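Local coordinates for putative uncharacterized protein (Leishmania major, PDB 3M3I), which is of unknown function but belongs to the DUF985 family of the cupin superfamily and folds around two antiparallel beta sheets, at residues A[74-79]-A[154-159]; A[95-100]-A[129-134]. All blocks are in the same frame, centred on the assembly; numbering follows the deposited sequence.

Contact 1: A[74-79]-A[154-159]; sequences HLHRLC and AIFGSS
The rings of H76 and F156 lean against each other on one side of the strand pair, with NE2 of H76 set over a face of the phenyl ring, 3.2 Å from F156 CZ. In return F156 CD1 lies over one face of the imidazole, toward its rim. Their planes meet at 47°, neither a parallel stack nor a perpendicular arrangement, and the centroids are 4.2 Å apart. At the edge of the phenyl ring, near its plane, L78 CD1 touches F156 CZ at 3.7 Å; at the edge of the imidazole, and in its plane, lies the carbonyl oxygen of H74. H76 ND1 donates to that H74 O over 2.9 Å, a nearly straight bond. Both aromatic residues place CG between their own backbone N and carbonyl carbon (chi1 62° for H76, 70° for F156), on the same face of the pair.

Beneath them H76 and F156 form an antiparallel hydrogen-bonded pair, each N donating to the other's O over 3.0 Å. The opposite face carries R77 and I155, where the terminal NH2 of R77 passes I155 CD1 at 4.0 Å. The guanidinium finds its charge partner elsewhere, in a salt bridge from NH1 to E188. L75 sits at the corner of the chain, its CB against I155 CG2. L75 and G157 lie 4.6 Å apart, CA to CA, and L75 CD2 rests 3.7 Å from G157 N.

F156 also reaches E82 and W84 of strand 81-87, which places the aromatic pair between the two sheets of the cupin fold. The in-plane bond from ND1 to H74 O thus pins the rotation of the imidazole while NE2 rests over the phenyl face.

Contact 2: A[95-100]-A[129-134]; sequences HVILKD and QVYRRV
H95 and Y131 lie side by side and point the same way, the phenol drawn up against the histidine so that H95 CB sits at the edge of the tyrosine ring, in its plane, 3.9 Å from Y131 CE1. Y131 CG is anti to its backbone N and beside the carbonyl carbon (chi1 175°), on the face shared with H95. The hydroxyl receives a weak, bent hydrogen bond from H95 ND1, 2.9 Å from Y131 OH. The other imidazole nitrogen, NE2, is bonded to S159 OG, so both ends of the ring are engaged. I97 lies on this same face, its CG1 4.3 Å from Y131 CD1, and helix 203-209 packs over H95 and Y131 through Q208, M209 and V205.

The backbones run antiparallel at 154°, their axes 4.8 Å apart. V96 and R132 form a hydrogen-bonded pair, with V96 N donating to R132 O at 3.0 Å and R132 N returning the bond to V96 O; two residues farther along, beyond the non-hydrogen-bonded pair I97 and Y131, L98 N donates to V130 O. This is the edge of the five-stranded antiparallel sheet of the cupin fold, in which strand 130-136 is outermost within the chain and strand 92-98 its inner neighbour.

The close packing continues on the face carrying V96, L98 and V130, where V96 and L98 are buried. L98 CD1 rests 4.1 Å from V130 CG1 and 4.0 Å from R132 NE. Outward the contact is looser: V130 CG1 lies over the centre of one face of the R132 guanidinium, 3.6 Å above its plane, R132 NE has a long, weak ion pair with D103, and Q129 occupies the exposed margin.

Overall arrangement
Contacts 1 and 2 are the two outer of three consecutive strand pairings in one antiparallel sheet, their centres about 10 Å apart. The pairing between them, of strand 92-98 with strand 155-159, joins them directly: I97 N lies 2.7 Å from I155 O and H95 N 2.9 Å from G157 O, both probable hydrogen bonds, and F156 CB packs on H95 O. A154 CB likewise packs on I97 O, at 3.4 Å. In sequence, contact 2 is nested inside the loop that contact 1 closes. Contact 1 is buried, its centre about 6 Å from that of the chain, whereas the centre of contact 2 lies about 12 Å from it, toward the sheet edge.

Contact 1: A[74-79]-A[154-159]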
loop_
_atom_site.group_PDB
_atom_site.type_symbol
_atom_site.label_atom_id
_atom_site.label_comp_id
_atom_site.label_asym_id
_atom_site.label_seq_id
_atom_site.Cartn_x
_atom_site.Cartn_y
_atom_site.Cartn_z
ATOM N N HIS A 74 7.787 9.387 -16.116
ATOM C CA HIS A 74 8.950 9.124 -16.967
ATOM C C HIS A 74 10.033 8.424 -16.186
ATOM O O HIS A 74 10.034 8.457 -14.963
ATOM C CB HIS A 74 9.487 10.423 -17.556
ATOM C CG HIS A 74 8.539 11.087 -18.502
ATOM N ND1 HIS A 74 7.522 11.910 -18.076
ATOM C CD2 HIS A 74 8.444 11.037 -19.850
ATOM C CE1 HIS A 74 6.845 12.345 -19.121
ATOM N NE2 HIS A 74 7.381 11.824 -20.210
ATOM N N LEU A 75 10.953 7.795 -16.903
ATOM C CA LEU A 75 11.998 6.987 -16.284
ATOM C C LEU A 75 12.774 7.727 -15.183
ATOM O O LEU A 75 13.391 8.770 -15.411
ATOM C CB LEU A 75 12.949 6.427 -17.351
ATOM C CG LEU A 75 12.319 5.459 -18.373
ATOM C CD1 LEU A 75 13.363 4.803 -19.260
ATOM C CD2 LEU A 75 11.499 4.378 -17.684
ATOM N N HIS A 76 12.705 7.184 -13.975
ATOM C CA HIS A 76 13.411 7.734 -12.826
ATOM C C HIS A 76 13.953 6.600 -11.946
ATOM O O HIS A 76 13.683 5.415 -12.189
ATOM C CB HIS A 76 12.472 8.627 -12.020
ATOM C CG HIS A 76 11.295 7.902 -11.451
ATOM N ND1 HIS A 76 10.224 7.505 -12.221
ATOM C CD2 HIS A 76 11.030 7.482 -10.193
ATOM C CE1 HIS A 76 9.342 6.886 -11.458
ATOM N NE2 HIS A 76 9.809 6.855 -10.224
ATOM N N ARG A 77 14.716 6.954 -10.928
ATOM C CA ARG A 77 15.306 5.952 -10.073
ATOM C C ARG A 77 15.278 6.395 -8.607
ATOM O O ARG A 77 15.440 7.579 -8.303
ATOM C CB ARG A 77 16.728 5.639 -10.539
ATOM C CG ARG A 77 17.467 4.607 -9.700
ATOM C CD ARG A 77 18.946 4.860 -9.739
ATOM N NE ARG A 77 19.568 4.328 -10.940
ATOM C CZ ARG A 77 20.619 4.859 -11.556
ATOM N NH1 ARG A 77 21.179 5.984 -11.131
ATOM N NH2 ARG A 77 21.107 4.260 -12.626
ATOM N N LEU A 78 15.047 5.428 -7.720
ATOM C CA LEU A 78 15.027 5.653 -6.283
ATOM C C LEU A 78 16.176 4.850 -5.708
ATOM O O LEU A 78 16.929 4.238 -6.446
ATOM C CB LEU A 78 13.687 5.203 -5.686
ATOM C CG LEU A 78 12.433 5.957 -6.149
ATOM C CD1 LEU A 78 11.157 5.212 -5.800
ATOM C CD2 LEU A 78 12.378 7.362 -5.564
ATOM N N CYS A 79 16.340 4.875 -4.401
ATOM C CA CYS A 79 17.309 3.993 -3.758
ATOM C C CYS A 79 16.655 3.039 -2.748
ATOM O O CYS A 79 17.323 2.188 -2.205
ATOM C CB CYS A 79 18.441 4.807 -3.119
ATOM S SG CYS A 79 18.212 5.155 -1.399
ATOM N N ALA A 154 16.111 0.219 -9.399
ATOM C CA ALA A 154 15.514 0.042 -10.716
ATOM C C ALA A 154 15.299 1.384 -11.411
ATOM O O ALA A 154 14.922 2.360 -10.772
ATOM C CB ALA A 154 14.188 -0.720 -10.612
ATOM N N ILE A 155 15.573 1.426 -12.712
ATOM C CA ILE A 155 15.135 2.522 -13.574
ATOM C C ILE A 155 13.727 2.157 -14.050
ATOM O O ILE A 155 13.547 1.153 -14.735
ATOM C CB ILE A 155 16.076 2.706 -14.771
ATOM C CG1 ILE A 155 17.482 3.117 -14.303
ATOM C CG2 ILE A 155 15.533 3.754 -15.747
ATOM C CD1 ILE A 155 18.550 2.862 -15.320
ATOM N N PHE A 156 12.734 2.963 -13.682
ATOM C CA PHE A 156 11.333 2.624 -13.938
ATOM C C PHE A 156 10.395 3.813 -14.197
ATOM O O PHE A 156 10.684 4.950 -13.822
ATOM C CB PHE A 156 10.783 1.801 -12.779
ATOM C CG PHE A 156 10.609 2.571 -11.505
ATOM C CD1 PHE A 156 11.695 3.040 -10.804
ATOM C CD2 PHE A 156 9.355 2.785 -10.979
ATOM C CE1 PHE A 156 11.534 3.728 -9.632
ATOM C CE2 PHE A 156 9.199 3.469 -9.798
ATOM C CZ PHE A 156 10.283 3.932 -9.125
ATOM N N GLY A 157 9.252 3.526 -14.813
ATOM C CA GLY A 157 8.257 4.564 -15.122
ATOM C C GLY A 157 6.888 3.941 -15.249
ATOM O O GLY A 157 6.777 2.738 -15.112
ATOM N N SER A 158 5.852 4.736 -15.514
ATOM C CA SER A 158 4.519 4.183 -15.673
ATOM C C SER A 158 3.698 4.852 -16.770
ATOM O O SER A 158 3.979 5.976 -17.156
ATOM C CB SER A 158 3.766 4.182 -14.336
ATOM O OG SER A 158 3.249 5.452 -14.006
ATOM N N SER A 159 2.707 4.116 -17.291
ATOM C CA SER A 159 1.831 4.617 -18.349
ATOM C C SER A 159 0.479 3.928 -18.326
ATOM O O SER A 159 0.313 2.875 -17.699
ATOM C CB SER A 159 2.472 4.445 -19.734
ATOM O OG SER A 159 2.550 3.085 -20.101
#

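Contact 2: A[95-100]-A[129-134]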
loop_
_atom_site.group_PDB
_atom_site.type_symbol
_atom_site.label_atom_id
_atom_site.label_comp_id
_atom_site.label_asym_id
_atom_site.label_seq_id
_atom_site.Cartn_x
_atom_site.Cartn_y
_atom_site.Cartn_z
ATOM N N HIS A 95 6.895 0.037 -16.216
ATOM C CA HIS A 95 8.015 -0.292 -17.081
ATOM C C HIS A 95 9.246 -0.320 -16.201
ATOM O O HIS A 95 9.770 0.736 -15.861
ATOM C CB HIS A 95 8.170 0.777 -18.172
ATOM C CG HIS A 95 6.952 0.950 -19.029
ATOM N ND1 HIS A 95 6.952 0.704 -20.384
ATOM C CD2 HIS A 95 5.698 1.357 -18.719
ATOM C CE1 HIS A 95 5.751 0.953 -20.871
ATOM N NE2 HIS A 95 4.970 1.341 -19.879
ATOM N N VAL A 96 9.714 -1.502 -15.837
ATOM C CA VAL A 96 10.766 -1.647 -14.828
ATOM C C VAL A 96 12.051 -2.227 -15.431
ATOM O O VAL A 96 12.061 -3.369 -15.875
ATOM C CB VAL A 96 10.292 -2.577 -13.676
ATOM C CG1 VAL A 96 11.346 -2.683 -12.594
ATOM C CG2 VAL A 96 8.984 -2.078 -13.077
ATOM N N ILE A 97 13.132 -1.451 -15.451
ATOM C CA ILE A 97 14.438 -1.997 -15.803
ATOM C C ILE A 97 15.173 -2.258 -14.488
ATOM O O ILE A 97 15.463 -1.332 -13.752
ATOM C CB ILE A 97 15.273 -1.050 -16.689
ATOM C CG1 ILE A 97 14.458 -0.530 -17.880
ATOM C CG2 ILE A 97 16.523 -1.775 -17.166
ATOM C CD1 ILE A 97 14.984 0.768 -18.482
ATOM N N LEU A 98 15.442 -3.519 -14.176
ATOM C CA LEU A 98 16.044 -3.875 -12.891
ATOM C C LEU A 98 17.542 -3.693 -12.966
ATOM O O LEU A 98 18.121 -3.949 -14.002
ATOM C CB LEU A 98 15.743 -5.334 -12.535
ATOM C CG LEU A 98 14.289 -5.799 -12.540
ATOM C CD1 LEU A 98 14.255 -7.325 -12.442
ATOM C CD2 LEU A 98 13.490 -5.174 -11.397
ATOM N N LYS A 99 18.159 -3.262 -11.871
ATOM C CA LYS A 99 19.623 -3.195 -11.768
ATOM C C LYS A 99 20.233 -4.596 -11.794
ATOM O O LYS A 99 21.247 -4.823 -12.434
ATOM C CB LYS A 99 20.034 -2.476 -10.484
ATOM C CG LYS A 99 21.479 -2.047 -10.433
ATOM C CD LYS A 99 21.701 -1.154 -9.225
ATOM C CE LYS A 99 23.066 -0.487 -9.234
ATOM N NZ LYS A 99 23.166 0.593 -8.200
ATOM N N ASP A 100 19.625 -5.514 -11.053
ATOM C CA ASP A 100 19.816 -6.959 -11.249
ATOM C C ASP A 100 18.434 -7.593 -11.126
ATOM O O ASP A 100 17.533 -6.974 -10.559
ATOM C CB ASP A 100 20.739 -7.575 -10.197
ATOM C CG ASP A 100 21.894 -6.678 -9.815
ATOM O OD1 ASP A 100 23.019 -6.889 -10.324
ATOM O OD2 ASP A 100 21.680 -5.771 -8.988
ATOM N N GLN A 129 19.951 -5.213 -17.292
ATOM C CA GLN A 129 19.696 -6.073 -18.453
ATOM C C GLN A 129 18.261 -6.543 -18.599
ATOM O O GLN A 129 17.839 -6.843 -19.713
ATOM C CB GLN A 129 20.612 -7.291 -18.428
ATOM C CG GLN A 129 22.069 -6.944 -18.576
ATOM C CD GLN A 129 22.845 -8.073 -19.150
ATOM O OE1 GLN A 129 22.779 -8.333 -20.352
ATOM N NE2 GLN A 129 23.584 -8.777 -18.301
ATOM N N VAL A 130 17.518 -6.602 -17.494
ATOM C CA VAL A 130 16.192 -7.218 -17.490
ATOM C C VAL A 130 15.051 -6.197 -17.480
ATOM O O VAL A 130 14.793 -5.547 -16.476
ATOM C CB VAL A 130 16.037 -8.210 -16.304
ATOM C CG1 VAL A 130 14.627 -8.781 -16.245
ATOM C CG2 VAL A 130 17.046 -9.347 -16.433
ATOM N N TYR A 131 14.355 -6.090 -18.609
ATOM C CA TYR A 131 13.160 -5.265 -18.713
ATOM C C TYR A 131 11.928 -6.099 -18.353
ATOM O O TYR A 131 11.732 -7.208 -18.872
ATOM C CB TYR A 131 13.031 -4.688 -20.128
ATOM C CG TYR A 131 11.756 -3.908 -20.386
ATOM C CD1 TYR A 131 11.264 -2.992 -19.464
ATOM C CD2 TYR A 131 11.055 -4.071 -21.567
ATOM C CE1 TYR A 131 10.100 -2.285 -19.703
ATOM C CE2 TYR A 131 9.894 -3.362 -21.813
ATOM C CZ TYR A 131 9.422 -2.474 -20.876
ATOM O OH TYR A 131 8.268 -1.777 -21.137
ATOM N N ARG A 132 11.107 -5.563 -17.454
ATOM C CA ARG A 132 9.885 -6.224 -17.027
ATOM C C ARG A 132 8.699 -5.287 -17.167
ATOM O O ARG A 132 8.687 -4.199 -16.587
ATOM C CB ARG A 132 10.019 -6.699 -15.582
ATOM C CG ARG A 132 11.063 -7.802 -15.420
ATOM C CD ARG A 132 10.622 -8.839 -14.411
ATOM N NE ARG A 132 11.646 -9.846 -14.136
ATOM C CZ ARG A 132 11.949 -10.871 -14.934
ATOM N NH1 ARG A 132 11.337 -11.041 -16.101
ATOM N NH2 ARG A 132 12.892 -11.728 -14.569
ATOM N N ARG A 133 7.719 -5.714 -17.958
ATOM C CA ARG A 133 6.446 -5.021 -18.077
ATOM C C ARG A 133 5.482 -5.632 -17.064
ATOM O O ARG A 133 5.235 -6.837 -17.080
ATOM C CB ARG A 133 5.905 -5.149 -19.507
ATOM C CG ARG A 133 4.485 -4.612 -19.734
ATOM C CD ARG A 133 4.069 -4.789 -21.199
ATOM N NE ARG A 133 2.632 -4.610 -21.401
ATOM C CZ ARG A 133 1.700 -5.522 -21.113
ATOM N NH1 ARG A 133 2.036 -6.702 -20.599
ATOM N NH2 ARG A 133 0.417 -5.248 -21.335
ATOM N N VAL A 134 4.958 -4.801 -16.169
ATOM C CA VAL A 134 4.025 -5.254 -15.145
ATOM C C VAL A 134 2.756 -4.416 -15.206
ATOM O O VAL A 134 2.823 -3.191 -15.268
ATOM C CB VAL A 134 4.663 -5.149 -13.750
ATOM C CG1 VAL A 134 3.692 -5.562 -12.662
ATOM C CG2 VAL A 134 5.922 -5.994 -13.689
#